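Local coordinates for protein bacterioferritin (Rhodobacter capsulatus, PDB 1JGC) that stores iron as a 24-subunit, heme-containing shell, probably oxidising ferrous iron with dioxygen at a dinuclear centre and depositing the ferric product in its central cavity, at residues A5-F10 against L63-H68; E18-S23 against Q72-L77. All coordinates share one frame; numbering follows the deposited sequence. Where two conformers were deposited one is given.

Contact 1: residues A5-F10 against L63-H68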
loop_
_atom_site.group_PDB
_atom_site.type_symbol
_atom_site.label_atom_id
_atom_site.label_comp_id
_atom_site.label_asym_id
_atom_site.label_seq_id
_atom_site.Cartn_x
_atom_site.Cartn_y
_atom_site.Cartn_z
ATOM N N ALA A 5 12.454 3.469 -60.961
ATOM C CA ALA A 5 13.044 4.799 -60.991
ATOM C C ALA A 5 12.036 5.936 -60.829
ATOM O O ALA A 5 12.295 6.889 -60.092
ATOM C CB ALA A 5 13.842 5.002 -62.286
ATOM N N LYS A 6 10.893 5.858 -61.500
ATOM C CA LYS A 6 9.941 6.954 -61.375
ATOM C C LYS A 6 9.203 6.997 -60.037
ATOM O O LYS A 6 8.727 8.047 -59.622
ATOM C CB LYS A 6 8.931 6.946 -62.526
ATOM C CG LYS A 6 8.245 8.292 -62.655
ATOM C CD LYS A 6 7.353 8.409 -63.879
ATOM C CE LYS A 6 6.739 9.817 -63.938
ATOM N NZ LYS A 6 5.772 10.025 -65.083
ATOM N N VAL A 7 9.090 5.860 -59.364
ATOM C CA VAL A 7 8.427 5.844 -58.070
ATOM C C VAL A 7 9.348 6.607 -57.123
ATOM O O VAL A 7 8.904 7.397 -56.293
ATOM C CB VAL A 7 8.223 4.399 -57.550
ATOM C CG1 VAL A 7 7.812 4.423 -56.084
ATOM C CG2 VAL A 7 7.144 3.698 -58.376
ATOM N N ILE A 8 10.643 6.377 -57.273
ATOM C CA ILE A 8 11.630 7.035 -56.442
ATOM C C ILE A 8 11.589 8.543 -56.684
ATOM O O ILE A 8 11.773 9.338 -55.764
ATOM C CB ILE A 8 13.031 6.462 -56.737
ATOM C CG1 ILE A 8 13.061 4.990 -56.299
ATOM C CG2 ILE A 8 14.107 7.283 -56.046
ATOM C CD1 ILE A 8 14.387 4.297 -56.469
ATOM N N GLU A 9 11.337 8.940 -57.923
ATOM C CA GLU A 9 11.259 10.354 -58.251
ATOM C C GLU A 9 10.073 10.959 -57.510
ATOM O O GLU A 9 10.178 12.027 -56.903
ATOM C CB GLU A 9 11.068 10.535 -59.754
ATOM C CG GLU A 9 12.263 11.104 -60.480
ATOM C CD GLU A 9 12.114 11.005 -61.994
ATOM O OE1 GLU A 9 11.111 11.532 -62.556
ATOM O OE2 GLU A 9 13.003 10.387 -62.619
ATOM N N PHE A 10 8.937 10.269 -57.573
ATOM C CA PHE A 10 7.734 10.733 -56.904
ATOM C C PHE A 10 7.956 10.833 -55.397
ATOM O O PHE A 10 7.559 11.822 -54.778
ATOM C CB PHE A 10 6.565 9.795 -57.206
ATOM C CG PHE A 10 5.759 10.197 -58.415
ATOM C CD1 PHE A 10 5.139 11.443 -58.468
ATOM C CD2 PHE A 10 5.591 9.319 -59.488
ATOM C CE1 PHE A 10 4.358 11.812 -59.573
ATOM C CE2 PHE A 10 4.815 9.677 -60.592
ATOM C CZ PHE A 10 4.196 10.927 -60.634
ATOM N N LEU A 63 15.231 4.640 -49.371
ATOM C CA LEU A 63 16.451 3.865 -49.185
ATOM C C LEU A 63 16.202 2.389 -49.458
ATOM O O LEU A 63 17.022 1.721 -50.070
ATOM C CB LEU A 63 16.991 4.055 -47.770
ATOM C CG LEU A 63 17.623 5.416 -47.478
ATOM C CD1 LEU A 63 18.026 5.484 -46.015
ATOM C CD2 LEU A 63 18.827 5.621 -48.375
ATOM N N PHE A 64 15.064 1.881 -49.006
ATOM C CA PHE A 64 14.738 0.485 -49.231
ATOM C C PHE A 64 14.670 0.175 -50.726
ATOM O O PHE A 64 15.114 -0.884 -51.158
ATOM C CB PHE A 64 13.402 0.143 -48.579
ATOM C CG PHE A 64 12.911 -1.229 -48.907
ATOM C CD1 PHE A 64 13.629 -2.348 -48.518
ATOM C CD2 PHE A 64 11.732 -1.404 -49.624
ATOM C CE1 PHE A 64 13.177 -3.629 -48.842
ATOM C CE2 PHE A 64 11.279 -2.672 -49.949
ATOM C CZ PHE A 64 12.003 -3.789 -49.558
ATOM N N LEU A 65 14.097 1.094 -51.506
ATOM C CA LEU A 65 13.985 0.924 -52.952
ATOM C C LEU A 65 15.313 1.245 -53.608
ATOM O O LEU A 65 15.400 1.371 -54.823
ATOM C CB LEU A 65 12.902 1.838 -53.531
ATOM C CG LEU A 65 11.455 1.531 -53.113
ATOM C CD1 LEU A 65 10.491 2.481 -53.810
ATOM C CD2 LEU A 65 11.119 0.081 -53.449
ATOM N N GLU A 66 16.343 1.386 -52.782
ATOM C CA GLU A 66 17.696 1.673 -53.238
ATOM C C GLU A 66 17.888 2.983 -53.985
ATOM O O GLU A 66 18.771 3.101 -54.835
ATOM C CB GLU A 66 18.216 0.499 -54.066
ATOM C CG GLU A 66 18.452 -0.744 -53.210
ATOM C CD GLU A 66 18.708 -2.001 -54.012
ATOM O OE1 GLU A 66 19.497 -1.950 -54.984
ATOM O OE2 GLU A 66 18.121 -3.047 -53.657
ATOM N N GLY A 67 17.067 3.974 -53.653
ATOM C CA GLY A 67 17.193 5.280 -54.271
ATOM C C GLY A 67 17.977 6.164 -53.318
ATOM O O GLY A 67 18.448 5.695 -52.281
ATOM N N HIS A 68 18.136 7.436 -53.651
ATOM C CA HIS A 68 18.869 8.346 -52.776
ATOM C C HIS A 68 17.976 9.498 -52.352
ATOM O O HIS A 68 17.526 10.283 -53.183
ATOM C CB HIS A 68 20.108 8.870 -53.494
ATOM C CG HIS A 68 21.093 7.795 -53.822
ATOM N ND1 HIS A 68 21.956 7.264 -52.882
ATOM C CD2 HIS A 68 21.307 7.101 -54.967
ATOM C CE1 HIS A 68 22.660 6.290 -53.437
ATOM N NE2 HIS A 68 22.285 6.170 -54.700
#

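Contact 2: residues E18-S23 against Q72-L77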
loop_
_atom_site.group_PDB
_atom_site.type_symbol
_atom_site.label_atom_id
_atom_site.label_comp_id
_atom_site.label_asym_id
_atom_site.label_seq_id
_atom_site.Cartn_x
_atom_site.Cartn_y
_atom_site.Cartn_z
ATOM N N GLU A 18 7.068 17.645 -48.179
ATOM C CA GLU A 18 6.985 17.524 -46.725
ATOM C C GLU A 18 7.992 18.407 -45.992
ATOM O O GLU A 18 7.642 19.055 -45.006
ATOM C CB GLU A 18 7.168 16.067 -46.293
ATOM C CG GLU A 18 6.094 15.103 -46.796
ATOM C CD GLU A 18 4.682 15.489 -46.374
ATOM O OE1 GLU A 18 4.196 16.555 -46.811
ATOM O OE2 GLU A 18 4.050 14.725 -45.610
ATOM N N LEU A 19 9.238 18.435 -46.459
ATOM C CA LEU A 19 10.256 19.270 -45.825
ATOM C C LEU A 19 9.781 20.714 -45.866
ATOM O O LEU A 19 10.074 21.492 -44.966
ATOM C CB LEU A 19 11.593 19.164 -46.557
ATOM C CG LEU A 19 12.330 17.826 -46.531
ATOM C CD1 LEU A 19 13.583 17.918 -47.393
ATOM C CD2 LEU A 19 12.693 17.469 -45.104
ATOM N N THR A 20 9.043 21.067 -46.916
ATOM C CA THR A 20 8.537 22.423 -47.068
ATOM C C THR A 20 7.468 22.670 -46.011
ATOM O O THR A 20 7.495 23.686 -45.311
ATOM C CB THR A 20 7.926 22.652 -48.480
ATOM O OG1 THR A 20 8.910 22.370 -49.482
ATOM C CG2 THR A 20 7.472 24.085 -48.641
ATOM N N ALA A 21 6.530 21.738 -45.893
ATOM C CA ALA A 21 5.464 21.856 -44.905
ATOM C C ALA A 21 6.039 21.952 -43.482
ATOM O O ALA A 21 5.591 22.763 -42.675
ATOM C CB ALA A 21 4.515 20.663 -45.010
ATOM N N ILE A 22 7.033 21.128 -43.176
ATOM C CA ILE A 22 7.637 21.157 -41.854
ATOM C C ILE A 22 8.087 22.563 -41.493
ATOM O O ILE A 22 7.734 23.084 -40.440
ATOM C CB ILE A 22 8.856 20.216 -41.773
ATOM C CG1 ILE A 22 8.405 18.766 -41.910
ATOM C CG2 ILE A 22 9.594 20.428 -40.463
ATOM C CD1 ILE A 22 9.545 17.796 -41.991
ATOM N N SER A 23 8.869 23.185 -42.364
ATOM C CA SER A 23 9.360 24.520 -42.082
ATOM C C SER A 23 8.268 25.572 -42.087
ATOM O O SER A 23 8.317 26.519 -41.300
ATOM C CB SER A 23 10.447 24.900 -43.076
ATOM O OG SER A 23 11.580 24.078 -42.889
ATOM N N GLN A 72 18.009 18.378 -50.069
ATOM C CA GLN A 72 18.760 19.604 -50.318
ATOM C C GLN A 72 17.923 20.863 -50.554
ATOM O O GLN A 72 18.386 21.969 -50.277
ATOM C CB GLN A 72 19.708 19.410 -51.503
ATOM C CG GLN A 72 20.642 20.589 -51.740
ATOM C CD GLN A 72 21.700 20.705 -50.666
ATOM O OE1 GLN A 72 22.601 19.867 -50.565
ATOM N NE2 GLN A 72 21.590 21.740 -49.845
ATOM N N LYS A 73 16.696 20.705 -51.045
ATOM C CA LYS A 73 15.871 21.871 -51.335
ATOM C C LYS A 73 14.427 21.752 -50.891
ATOM O O LYS A 73 13.929 20.652 -50.665
ATOM C CB LYS A 73 15.900 22.146 -52.838
ATOM C CG LYS A 73 17.306 22.261 -53.395
ATOM C CD LYS A 73 17.312 22.751 -54.826
ATOM C CE LYS A 73 18.738 22.928 -55.319
ATOM N NZ LYS A 73 18.772 23.474 -56.717
ATOM N N LEU A 74 13.759 22.897 -50.765
ATOM C CA LEU A 74 12.347 22.919 -50.390
ATOM C C LEU A 74 11.596 23.643 -51.494
ATOM O O LEU A 74 12.181 24.414 -52.240
ATOM C CB LEU A 74 12.109 23.693 -49.092
ATOM C CG LEU A 74 12.888 23.445 -47.797
ATOM C CD1 LEU A 74 12.139 24.130 -46.661
ATOM C CD2 LEU A 74 13.028 21.971 -47.509
ATOM N N ASP A 75 10.303 23.377 -51.613
ATOM C CA ASP A 75 9.494 24.082 -52.590
ATOM C C ASP A 75 9.278 25.475 -51.977
ATOM O O ASP A 75 9.667 25.719 -50.828
ATOM C CB ASP A 75 8.171 23.352 -52.809
ATOM C CG ASP A 75 8.366 22.011 -53.505
ATOM O OD1 ASP A 75 9.207 21.949 -54.430
ATOM O OD2 ASP A 75 7.679 21.028 -53.149
ATOM N N PRO A 76 8.682 26.413 -52.730
ATOM C CA PRO A 76 8.474 27.752 -52.169
ATOM C C PRO A 76 7.640 27.774 -50.891
ATOM O O PRO A 76 6.576 27.165 -50.827
ATOM C CB PRO A 76 7.801 28.497 -53.313
ATOM C CG PRO A 76 8.431 27.852 -54.523
ATOM C CD PRO A 76 8.354 26.388 -54.163
ATOM N N LEU A 77 8.141 28.470 -49.874
ATOM C CA LEU A 77 7.445 28.590 -48.600
ATOM C C LEU A 77 6.335 29.636 -48.695
ATOM O O LEU A 77 6.426 30.571 -49.483
ATOM C CB LEU A 77 8.427 29.014 -47.511
ATOM C CG LEU A 77 9.428 27.981 -47.008
ATOM C CD1 LEU A 77 10.536 28.655 -46.203
ATOM C CD2 LEU A 77 8.682 26.951 -46.168
#

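Contact 1: residues A5-F10 against L63-H68
Ile8, near the start of helix 5-34, faces the Schellman motif that ends helix 38-64, with its CA 6.2 Å from that of Gly67. This is one end of the ferritin-like four-helix bundle, where the first turns of one helix pack against the C-terminal cap of the next; the side chains that meet are all aliphatic, and one also rests on a main-chain carbonyl. In the cap, Glu66 takes positive phi (62°) as the C-prime residue, its N bonding to Leu63 O while Gly67 N reaches back to a carbonyl of the last helical turn. This turn sets the Leu65 carbonyl and the Gly67 CA side by side, and the tip of Ile8 lies on both: Ile8 CD1 is 3.5 Å from Leu65 O and 3.7 Å from Gly67 CA. The extended side chain of Ile8 (chi2 -178°) carries CD1 to the turn, and its other branch, CG2, stands 4.1 Å from Gly67 CA. With no side chain on Gly67, the isoleucine lies directly against the main chain. Alongside, the Ile8 and Leu65 side chains run past each other in opposite senses, so that Leu65 CB meets the far end of Ile8. Val7 and Leu65, both buried, cross at roughly a right angle and continue the apolar patch, where each also touches Ser116 of helix 114-144. Elsewhere, Glu66 OE2 is held by the amino group of Met1, which ties the N-terminal residues to the same cap. On the buried side the contact is methyl to methyl, Val7 CG1 resting 4.0 Å from Leu65 CD1.

Contact 2: residues E18-S23 against Q72-L77
A loop packs across the flank of a helix here, with Thr20 and Leu74 at the closest backbone approach, where the long connection between helices 38-64 and 83-111 of the ferritin-like four-helix bundle runs over helix 5-34. The two CA atoms are 5.1 Å apart, and 72-77 is an irregular piece of chain, largely extended from Lys73 on. The single hydrogen bond between the segments runs from Asp75 N to Thr20 OG1, 2.7 Å long and bent at 146°. Thr20 OG1 lies anti to its own carbonyl carbon (chi1 -57°), which turns it to the loop while it also bonds to Arg16 O; the buried hydroxyl thus links the helix backbone to the loop backbone. The other branch, CG2, points along the loop and comes 3.5 Å from Asp75 O. Leu74 enters beside this hydroxyl with its two methyls divided: CD2 meets Leu19 CB, the side chains crossing at about a right angle, whereas CD1 rests between Leu19 O and Ser23 OG, 3.8 Å from each. Farther along, Leu77 CD2 packs on the same turn, 3.6 Å from Thr20 O. Leu71 of a neighbouring subunit packs on Ser23, Leu74 and Leu77, and Gln72 of that subunit bonds to Asp75 O and Leu77 N, so the loop is part of the subunit interface. Leu19 also lines the heme pocket, about 4 Å from the porphyrin, and Glu18 is a ligand position of the ferroxidase centre, which is metal-free in this structure. The Thr20 methyl, CG2, also approaches Pro76 O, at 3.9 Å.

Both contacts use helix 5-34, and their centres are about 19 Å apart. Contact 1, at the end of the bundle and 21 Å from the centre of the chain, is mostly buried; contact 2, near mid-bundle, is only partly buried but covers nearly twice the area, 322 against 174 Å². The chemistry changes with the place. In contact 1 the turn that ends the helix makes its own backbone bonds and meets only aliphatic side chains; in contact 2 a loop amide is bound by a helix hydroxyl. Contact 1 lies away from the heme and the dinuclear site; contact 2 adjoins the heme, and its loop is bonded to a neighbouring subunit.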